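Local structure of tetracycline repressor protein class G (Acinetobacter baumannii, 6RX9) at residues T8-A13 with L30-L34; Q116-L120 with A130-L134; A58-E62 with T88-Y93. The protein represses the tetracycline resistance gene by binding its operator DNA through an N-terminal helix-turn-helix, and loses affinity for that DNA when tetracycline binds. All coordinates share one frame; numbering follows the deposited sequence.

Interaction 1 (T8-A13 with L30-L34); sequences TVIAAA and LAERL
The carbonyl oxygen of V9 takes the amide of A13 in a bond of 3.0 Å internal to helix 6-20 (A13 N to V9 O), and on the same oxygen rests a methyl of the facing helix, L30 CD1, at 3.9 Å. The joint between the two helices is apolar, a clear case of leucines of one helix packing on the alanines and a valine of the other. L30 holds CG anti to its backbone N (chi1 -179°), which carries the isobutyl group across to the turn between V9 and A13. There CD1 settles against the backbone of A13, 3.7 Å from A13 N, while CD2 meets V9 CG1 at 4.0 Å, the two side chains crossing at about a right angle. One turn on, L34 comes in beside the same surface: its CD2 lies 3.6 Å from A12 CB and also packs against the backbone of T8, and its CD1 faces V9 CG2. A12 CB thus touches both leucines. With only methyls on A12 and A13, the leucines can reach the helix backbone; the axes of the short segments pass 9.8 Å apart, at a steep 107° between their directions. R33 adds its CG methylene near A12 CB, and its guanidinium makes a salt bridge with E19 further along helix 6-20. The pairing sets helix 27-34, the first helix of the helix-turn-helix, across helix 6-20 in the DNA-binding domain; L41 of helix 38-42 packs on both V9 and L30, while L51 and L55 of helix 48-59 reach L30 and A13 respectively.

Interaction 2 (Q116-L120 with A130-L134); sequences QIRFL and AVWAL
I117 lays its CD1 methyl against CG2 of V131, 3.6 Å away, and its CG1 also touches that methyl as the two branched side chains pass each other at a slant. This is helix packing at a steep angle, 114° between the directions of the short segments, with an axis separation of 9.7 Å. The backbones come nearest where I117 faces A130, whose lone methyl leaves room for the approach. L120 fills the next place along helix 110-122: its CB rests 3.8 Å from A130 CB, and its CD1 reaches both the carbonyl oxygen of A130 and the branch point of L134, lying 3.8 Å from L134 CG. These two leucines meet tip to tip, each with CG anti to its own carbonyl carbon (chi1 -71° in L120, -72° in L134), the rotation that sends both isobutyl groups toward each other between the helices. L134 also touches I117 CG1 through CD1, and reaches Q116: its two methyls both lie 3.9 Å from Q116 OE1, so they pack against the oxygen side of the amide, while Q116 NE2 donates to the backbone oxygen of S67. Q116 also touches N82, which probably binds tetracycline, so the contact probably borders the drug pocket. On one flank W75 and L79 of helix 75-91 pack on L120 and L134, and F125 of the intervening turn covers L120 and A130; L172 and L179 of the second subunit pack on I117 and V131, placing helices 110-122 and 127-155 at the dimer interface.

Interaction 3 (A58-E62 with T88-Y93); sequences AMLAE and TALLSY
M59 and Y93 form a Met-aromatic contact where the end of helix 48-59, which leads out of the DNA-binding domain, meets the end of helix 75-91 in the regulatory core. The sulfur-aromatic part is oblique: M59 SD stands 5.4 Å from the centroid of the Y93 ring, 61° off its normal, so it lies neither over the face nor in the plane. A bend at the last torsion of M59 turns CE back toward helix 75-91. This methyl comes in at the ring edge, near the ring plane, and packs against Y93 CB at 3.6 Å. The ring itself touches L14, L17 and N18 of helix 6-20, which ties the contact to the DNA-binding domain a second time.

Apolar packing continues beyond M59, where E62 CB meets A89 CB at 4.0 Å, and the E62 methylenes run on toward T88. L90, behind this surface, packs on H100, a probable magnesium ligand, and on V145 of helix 127-155.

Close approaches of carbon to backbone oxygen reflect how tightly the segments fit. A89 CB lies 3.2 Å from M59 O, and M59 CE lies as near to A89 O, so each residue presses a methyl on the other's carbonyl.

The polar element is local to the end of helix 75-91. A89 O, already touched by the M59 methyl, accepts S92 OG at 2.7 Å, with a C=O...OG angle of 132° and the hydroxyl oxygen tilted 34° from the carbonyl plane.

Overall arrangement
Along the chain interaction 1 closes first, interaction 3 follows and interaction 2 comes last. Interactions 1 and 2 lie on opposite sides of the chain's centre, their centres 38 Å apart; the centre of interaction 3 lies about 18 Å from that of the first and 22 Å from that of the second. Interactions 1 and 3 touch through I10 and A58, and helix 48-59 packs on the first before ending in the third. Helix 75-91 likewise flanks interaction 2 and ends in interaction 3. The all-helical chain thus places interaction 3 between DNA-binding domain and drug-binding core, a position consistent with relaying tetracycline binding to the operator-binding helices.

Interaction 1 (T8-A13 with L30-L34)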
loop_
_atom_site.group_PDB
_atom_site.type_symbol
_atom_site.label_atom_id
_atom_site.label_comp_id
_atom_site.label_asym_id
_atom_site.label_seq_id
_atom_site.Cartn_x
_atom_site.Cartn_y
_atom_site.Cartn_z
ATOM N N THR A 8 8.075 -16.965 -22.824
ATOM C CA THR A 8 6.981 -16.925 -23.831
ATOM C C THR A 8 5.626 -16.941 -23.111
ATOM O O THR A 8 4.728 -16.191 -23.539
ATOM C CB THR A 8 7.106 -18.080 -24.832
ATOM O OG1 THR A 8 8.433 -18.073 -25.360
ATOM C CG2 THR A 8 6.104 -17.980 -25.961
ATOM N N VAL A 9 5.498 -17.748 -22.053
ATOM C CA VAL A 9 4.249 -17.907 -21.245
ATOM C C VAL A 9 3.902 -16.568 -20.576
ATOM O O VAL A 9 2.738 -16.133 -20.679
ATOM C CB VAL A 9 4.391 -19.035 -20.203
ATOM C CG1 VAL A 9 3.199 -19.090 -19.257
ATOM C CG2 VAL A 9 4.598 -20.392 -20.863
ATOM N N ILE A 10 4.866 -15.941 -19.901
ATOM C CA ILE A 10 4.611 -14.716 -19.081
ATOM C C ILE A 10 4.363 -13.518 -20.004
ATOM O O ILE A 10 3.545 -12.651 -19.626
ATOM C CB ILE A 10 5.743 -14.470 -18.065
ATOM C CG1 ILE A 10 5.747 -15.548 -16.980
ATOM C CG2 ILE A 10 5.650 -13.070 -17.465
ATOM C CD1 ILE A 10 4.508 -15.558 -16.107
ATOM N N ALA A 11 5.028 -13.458 -21.161
ATOM C CA ALA A 11 4.798 -12.417 -22.191
ATOM C C ALA A 11 3.309 -12.396 -22.566
ATOM O O ALA A 11 2.725 -11.297 -22.614
ATOM C CB ALA A 11 5.673 -12.661 -23.394
ATOM N N ALA A 12 2.716 -13.573 -22.792
ATOM C CA ALA A 12 1.285 -13.751 -23.137
ATOM C C ALA A 12 0.400 -13.396 -21.935
ATOM O O ALA A 12 -0.663 -12.777 -22.147
ATOM C CB ALA A 12 1.042 -15.167 -23.599
ATOM N N ALA A 13 0.812 -13.790 -20.726
ATOM C CA ALA A 13 0.076 -13.555 -19.461
ATOM C C ALA A 13 -0.030 -12.048 -19.193
ATOM O O ALA A 13 -1.089 -11.602 -18.711
ATOM C CB ALA A 13 0.751 -14.276 -18.321
ATOM N N LEU A 30 -5.092 -18.524 -20.329
ATOM C CA LEU A 30 -3.669 -18.362 -20.732
ATOM C C LEU A 30 -3.297 -19.450 -21.750
ATOM O O LEU A 30 -2.754 -19.096 -22.812
ATOM C CB LEU A 30 -2.780 -18.428 -19.487
ATOM C CG LEU A 30 -1.281 -18.254 -19.727
ATOM C CD1 LEU A 30 -1.000 -17.062 -20.630
ATOM C CD2 LEU A 30 -0.542 -18.108 -18.406
ATOM N N ALA A 31 -3.583 -20.718 -21.436
ATOM C CA ALA A 31 -3.290 -21.886 -22.303
ATOM C C ALA A 31 -3.923 -21.669 -23.683
ATOM O O ALA A 31 -3.228 -21.904 -24.696
ATOM C CB ALA A 31 -3.791 -23.159 -21.663
ATOM N N GLU A 32 -5.186 -21.225 -23.709
ATOM C CA GLU A 32 -5.973 -20.957 -24.944
ATOM C C GLU A 32 -5.259 -19.886 -25.781
ATOM O O GLU A 32 -5.092 -20.105 -26.997
ATOM C CB GLU A 32 -7.396 -20.527 -24.578
ATOM C CG GLU A 32 -8.295 -20.278 -25.778
ATOM C CD GLU A 32 -9.720 -19.861 -25.444
ATOM O OE1 GLU A 32 -9.935 -19.301 -24.349
ATOM O OE2 GLU A 32 -10.615 -20.097 -26.283
ATOM N N ARG A 33 -4.845 -18.785 -25.142
ATOM C CA ARG A 33 -4.145 -17.636 -25.783
ATOM C C ARG A 33 -2.832 -18.119 -26.416
ATOM O O ARG A 33 -2.520 -17.672 -27.538
ATOM C CB ARG A 33 -3.912 -16.527 -24.749
ATOM C CG ARG A 33 -3.094 -15.342 -25.250
ATOM C CD ARG A 33 -3.665 -14.695 -26.497
ATOM N NE ARG A 33 -5.050 -14.272 -26.324
ATOM C CZ ARG A 33 -5.444 -13.124 -25.776
ATOM N NH1 ARG A 33 -6.736 -12.857 -25.679
ATOM N NH2 ARG A 33 -4.560 -12.249 -25.322
ATOM N N LEU A 34 -2.100 -19.007 -25.733
ATOM C CA LEU A 34 -0.797 -19.561 -26.198
ATOM C C LEU A 34 -1.012 -20.597 -27.311
ATOM O O LEU A 34 -0.019 -20.930 -27.990
ATOM C CB LEU A 34 -0.064 -20.189 -25.008
ATOM C CG LEU A 34 0.546 -19.197 -24.019
ATOM C CD1 LEU A 34 0.804 -19.860 -22.675
ATOM C CD2 LEU A 34 1.828 -18.593 -24.575
#

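Interaction 2 (Q116-L120 with A130-L134)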
loop_
_atom_site.group_PDB
_atom_site.type_symbol
_atom_site.label_atom_id
_atom_site.label_comp_id
_atom_site.label_asym_id
_atom_site.label_seq_id
_atom_site.Cartn_x
_atom_site.Cartn_y
_atom_site.Cartn_z
ATOM N N GLN A 116 22.998 -0.648 -1.672
ATOM C CA GLN A 116 22.069 0.482 -1.388
ATOM C C GLN A 116 22.324 1.015 0.027
ATOM O O GLN A 116 22.491 2.245 0.174
ATOM C CB GLN A 116 20.607 0.050 -1.540
ATOM C CG GLN A 116 20.170 -0.159 -2.984
ATOM C CD GLN A 116 18.691 -0.446 -3.098
ATOM O OE1 GLN A 116 18.009 -0.702 -2.108
ATOM N NE2 GLN A 116 18.176 -0.402 -4.317
ATOM N N ILE A 117 22.356 0.126 1.026
ATOM C CA ILE A 117 22.522 0.483 2.469
ATOM C C ILE A 117 23.895 1.142 2.672
ATOM O O ILE A 117 23.943 2.213 3.308
ATOM C CB ILE A 117 22.327 -0.753 3.373
ATOM C CG1 ILE A 117 20.885 -1.267 3.322
ATOM C CG2 ILE A 117 22.764 -0.456 4.803
ATOM C CD1 ILE A 117 20.714 -2.683 3.821
ATOM N N ARG A 118 24.964 0.531 2.151
ATOM C CA ARG A 118 26.361 1.028 2.305
ATOM C C ARG A 118 26.491 2.417 1.663
ATOM O O ARG A 118 27.209 3.259 2.236
ATOM C CB ARG A 118 27.366 0.029 1.722
ATOM C CG ARG A 118 27.673 -1.150 2.636
ATOM C CD ARG A 118 28.918 -1.894 2.197
ATOM N NE ARG A 118 29.162 -3.125 2.940
ATOM C CZ ARG A 118 29.752 -3.205 4.133
ATOM N NH1 ARG A 118 30.157 -2.116 4.767
ATOM N NH2 ARG A 118 29.931 -4.387 4.698
ATOM N N PHE A 119 25.810 2.659 0.536
ATOM C CA PHE A 119 25.802 3.968 -0.174
ATOM C C PHE A 119 25.146 5.040 0.707
ATOM O O PHE A 119 25.729 6.131 0.852
ATOM C CB PHE A 119 25.092 3.874 -1.526
ATOM C CG PHE A 119 24.858 5.209 -2.187
ATOM C CD1 PHE A 119 25.921 5.968 -2.652
ATOM C CD2 PHE A 119 23.573 5.711 -2.341
ATOM C CE1 PHE A 119 25.707 7.201 -3.251
ATOM C CE2 PHE A 119 23.360 6.940 -2.947
ATOM C CZ PHE A 119 24.427 7.684 -3.399
ATOM N N LEU A 120 23.971 4.751 1.272
ATOM C CA LEU A 120 23.251 5.702 2.165
ATOM C C LEU A 120 24.122 6.000 3.392
ATOM O O LEU A 120 24.182 7.181 3.798
ATOM C CB LEU A 120 21.887 5.123 2.561
ATOM C CG LEU A 120 20.840 5.076 1.448
ATOM C CD1 LEU A 120 19.484 4.672 1.998
ATOM C CD2 LEU A 120 20.739 6.413 0.723
ATOM N N ALA A 130 18.982 3.981 7.272
ATOM C CA ALA A 130 19.139 3.673 5.830
ATOM C C ALA A 130 18.074 2.651 5.409
ATOM O O ALA A 130 17.383 2.899 4.406
ATOM C CB ALA A 130 20.534 3.173 5.543
ATOM N N VAL A 131 17.934 1.552 6.160
ATOM C CA VAL A 131 16.944 0.471 5.869
ATOM C C VAL A 131 15.527 1.033 6.055
ATOM O O VAL A 131 14.674 0.759 5.191
ATOM C CB VAL A 131 17.176 -0.783 6.735
ATOM C CG1 VAL A 131 16.062 -1.804 6.554
ATOM C CG2 VAL A 131 18.531 -1.421 6.451
ATOM N N TRP A 132 15.289 1.788 7.134
ATOM C CA TRP A 132 13.967 2.405 7.438
ATOM C C TRP A 132 13.549 3.349 6.304
ATOM O O TRP A 132 12.354 3.359 5.963
ATOM C CB TRP A 132 13.983 3.138 8.784
ATOM C CG TRP A 132 14.049 2.244 9.983
ATOM C CD1 TRP A 132 13.809 0.901 10.034
ATOM C CD2 TRP A 132 14.340 2.648 11.332
ATOM N NE1 TRP A 132 13.954 0.440 11.314
ATOM C CE2 TRP A 132 14.274 1.489 12.133
ATOM C CE3 TRP A 132 14.658 3.870 11.937
ATOM C CZ2 TRP A 132 14.518 1.519 13.505
ATOM C CZ3 TRP A 132 14.893 3.900 13.294
ATOM C CH2 TRP A 132 14.824 2.738 14.065
ATOM N N ALA A 133 14.499 4.118 5.758
ATOM C CA ALA A 133 14.283 5.101 4.670
ATOM C C ALA A 133 13.918 4.373 3.371
ATOM O O ALA A 133 12.912 4.752 2.745
ATOM C CB ALA A 133 15.513 5.960 4.494
ATOM N N LEU A 134 14.700 3.362 2.985
ATOM C CA LEU A 134 14.450 2.554 1.760
ATOM C C LEU A 134 13.056 1.918 1.847
ATOM O O LEU A 134 12.312 1.988 0.850
ATOM C CB LEU A 134 15.549 1.496 1.612
ATOM C CG LEU A 134 16.923 2.036 1.214
ATOM C CD1 LEU A 134 18.001 0.987 1.422
ATOM C CD2 LEU A 134 16.923 2.518 -0.227
#

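Interaction 3 (A58-E62 with T88-Y93)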
loop_
_atom_site.group_PDB
_atom_site.type_symbol
_atom_site.label_atom_id
_atom_site.label_comp_id
_atom_site.label_asym_id
_atom_site.label_seq_id
_atom_site.Cartn_x
_atom_site.Cartn_y
_atom_site.Cartn_z
ATOM N N ALA A 58 8.386 -10.280 -12.543
ATOM C CA ALA A 58 8.651 -9.697 -13.881
ATOM C C ALA A 58 8.415 -8.181 -13.853
ATOM O O ALA A 58 9.239 -7.435 -14.419
ATOM C CB ALA A 58 7.785 -10.364 -14.921
ATOM N N MET A 59 7.335 -7.738 -13.207
ATOM C CA MET A 59 6.873 -6.326 -13.264
ATOM C C MET A 59 7.885 -5.380 -12.602
ATOM O O MET A 59 7.820 -4.180 -12.907
ATOM C CB MET A 59 5.497 -6.168 -12.612
ATOM C CG MET A 59 4.373 -6.590 -13.536
ATOM S SD MET A 59 2.745 -6.160 -12.902
ATOM C CE MET A 59 2.823 -4.373 -12.995
ATOM N N LEU A 60 8.795 -5.890 -11.763
ATOM C CA LEU A 60 9.825 -5.075 -11.057
ATOM C C LEU A 60 11.074 -4.867 -11.929
ATOM O O LEU A 60 12.048 -4.288 -11.406
ATOM C CB LEU A 60 10.187 -5.764 -9.736
ATOM C CG LEU A 60 9.043 -5.901 -8.730
ATOM C CD1 LEU A 60 9.541 -6.474 -7.412
ATOM C CD2 LEU A 60 8.349 -4.566 -8.500
ATOM N N ALA A 61 11.047 -5.287 -13.202
ATOM C CA ALA A 61 12.161 -5.142 -14.174
ATOM C C ALA A 61 12.634 -3.682 -14.239
ATOM O O ALA A 61 13.853 -3.454 -14.126
ATOM C CB ALA A 61 11.730 -5.638 -15.533
ATOM N N GLU A 62 11.701 -2.739 -14.419
ATOM C CA GLU A 62 11.960 -1.274 -14.535
ATOM C C GLU A 62 12.711 -0.771 -13.293
ATOM O O GLU A 62 13.611 0.075 -13.460
ATOM C CB GLU A 62 10.641 -0.522 -14.748
ATOM C CG GLU A 62 10.717 0.989 -14.564
ATOM C CD GLU A 62 11.531 1.751 -15.595
ATOM O OE1 GLU A 62 12.023 1.118 -16.550
ATOM O OE2 GLU A 62 11.666 2.985 -15.443
ATOM N N THR A 88 6.386 3.567 -11.801
ATOM C CA THR A 88 6.215 3.290 -13.253
ATOM C C THR A 88 5.990 1.786 -13.456
ATOM O O THR A 88 5.072 1.432 -14.217
ATOM C CB THR A 88 7.412 3.802 -14.065
ATOM O OG1 THR A 88 7.588 5.180 -13.740
ATOM C CG2 THR A 88 7.223 3.646 -15.557
ATOM N N ALA A 89 6.783 0.948 -12.779
ATOM C CA ALA A 89 6.737 -0.533 -12.864
ATOM C C ALA A 89 5.360 -1.048 -12.428
ATOM O O ALA A 89 4.826 -1.937 -13.114
ATOM C CB ALA A 89 7.830 -1.141 -12.021
ATOM N N LEU A 90 4.813 -0.528 -11.323
ATOM C CA LEU A 90 3.494 -0.967 -10.786
ATOM C C LEU A 90 2.359 -0.437 -11.674
ATOM O O LEU A 90 1.340 -1.140 -11.790
ATOM C CB LEU A 90 3.335 -0.503 -9.333
ATOM C CG LEU A 90 4.268 -1.166 -8.318
ATOM C CD1 LEU A 90 3.986 -0.662 -6.915
ATOM C CD2 LEU A 90 4.152 -2.685 -8.370
ATOM N N LEU A 91 2.524 0.743 -12.283
ATOM C CA LEU A 91 1.496 1.375 -13.156
ATOM C C LEU A 91 1.525 0.766 -14.566
ATOM O O LEU A 91 0.549 0.995 -15.304
ATOM C CB LEU A 91 1.723 2.889 -13.226
ATOM C CG LEU A 91 1.277 3.698 -12.007
ATOM C CD1 LEU A 91 1.706 5.151 -12.146
ATOM C CD2 LEU A 91 -0.229 3.611 -11.802
ATOM N N SER A 92 2.581 0.026 -14.928
ATOM C CA SER A 92 2.835 -0.455 -16.315
ATOM C C SER A 92 1.805 -1.517 -16.728
ATOM O O SER A 92 1.646 -1.720 -17.944
ATOM C CB SER A 92 4.247 -0.962 -16.489
ATOM O OG SER A 92 4.466 -2.165 -15.769
ATOM N N TYR A 93 1.130 -2.161 -15.770
ATOM C CA TYR A 93 0.102 -3.201 -16.044
ATOM C C TYR A 93 -1.103 -3.028 -15.117
ATOM O O TYR A 93 -0.940 -2.641 -13.942
ATOM C CB TYR A 93 0.716 -4.599 -15.937
ATOM C CG TYR A 93 1.619 -4.935 -17.093
ATOM C CD1 TYR A 93 1.093 -5.374 -18.296
ATOM C CD2 TYR A 93 2.992 -4.767 -17.010
ATOM C CE1 TYR A 93 1.902 -5.661 -19.380
ATOM C CE2 TYR A 93 3.818 -5.054 -18.085
ATOM C CZ TYR A 93 3.271 -5.501 -19.274
ATOM O OH TYR A 93 4.069 -5.784 -20.343
#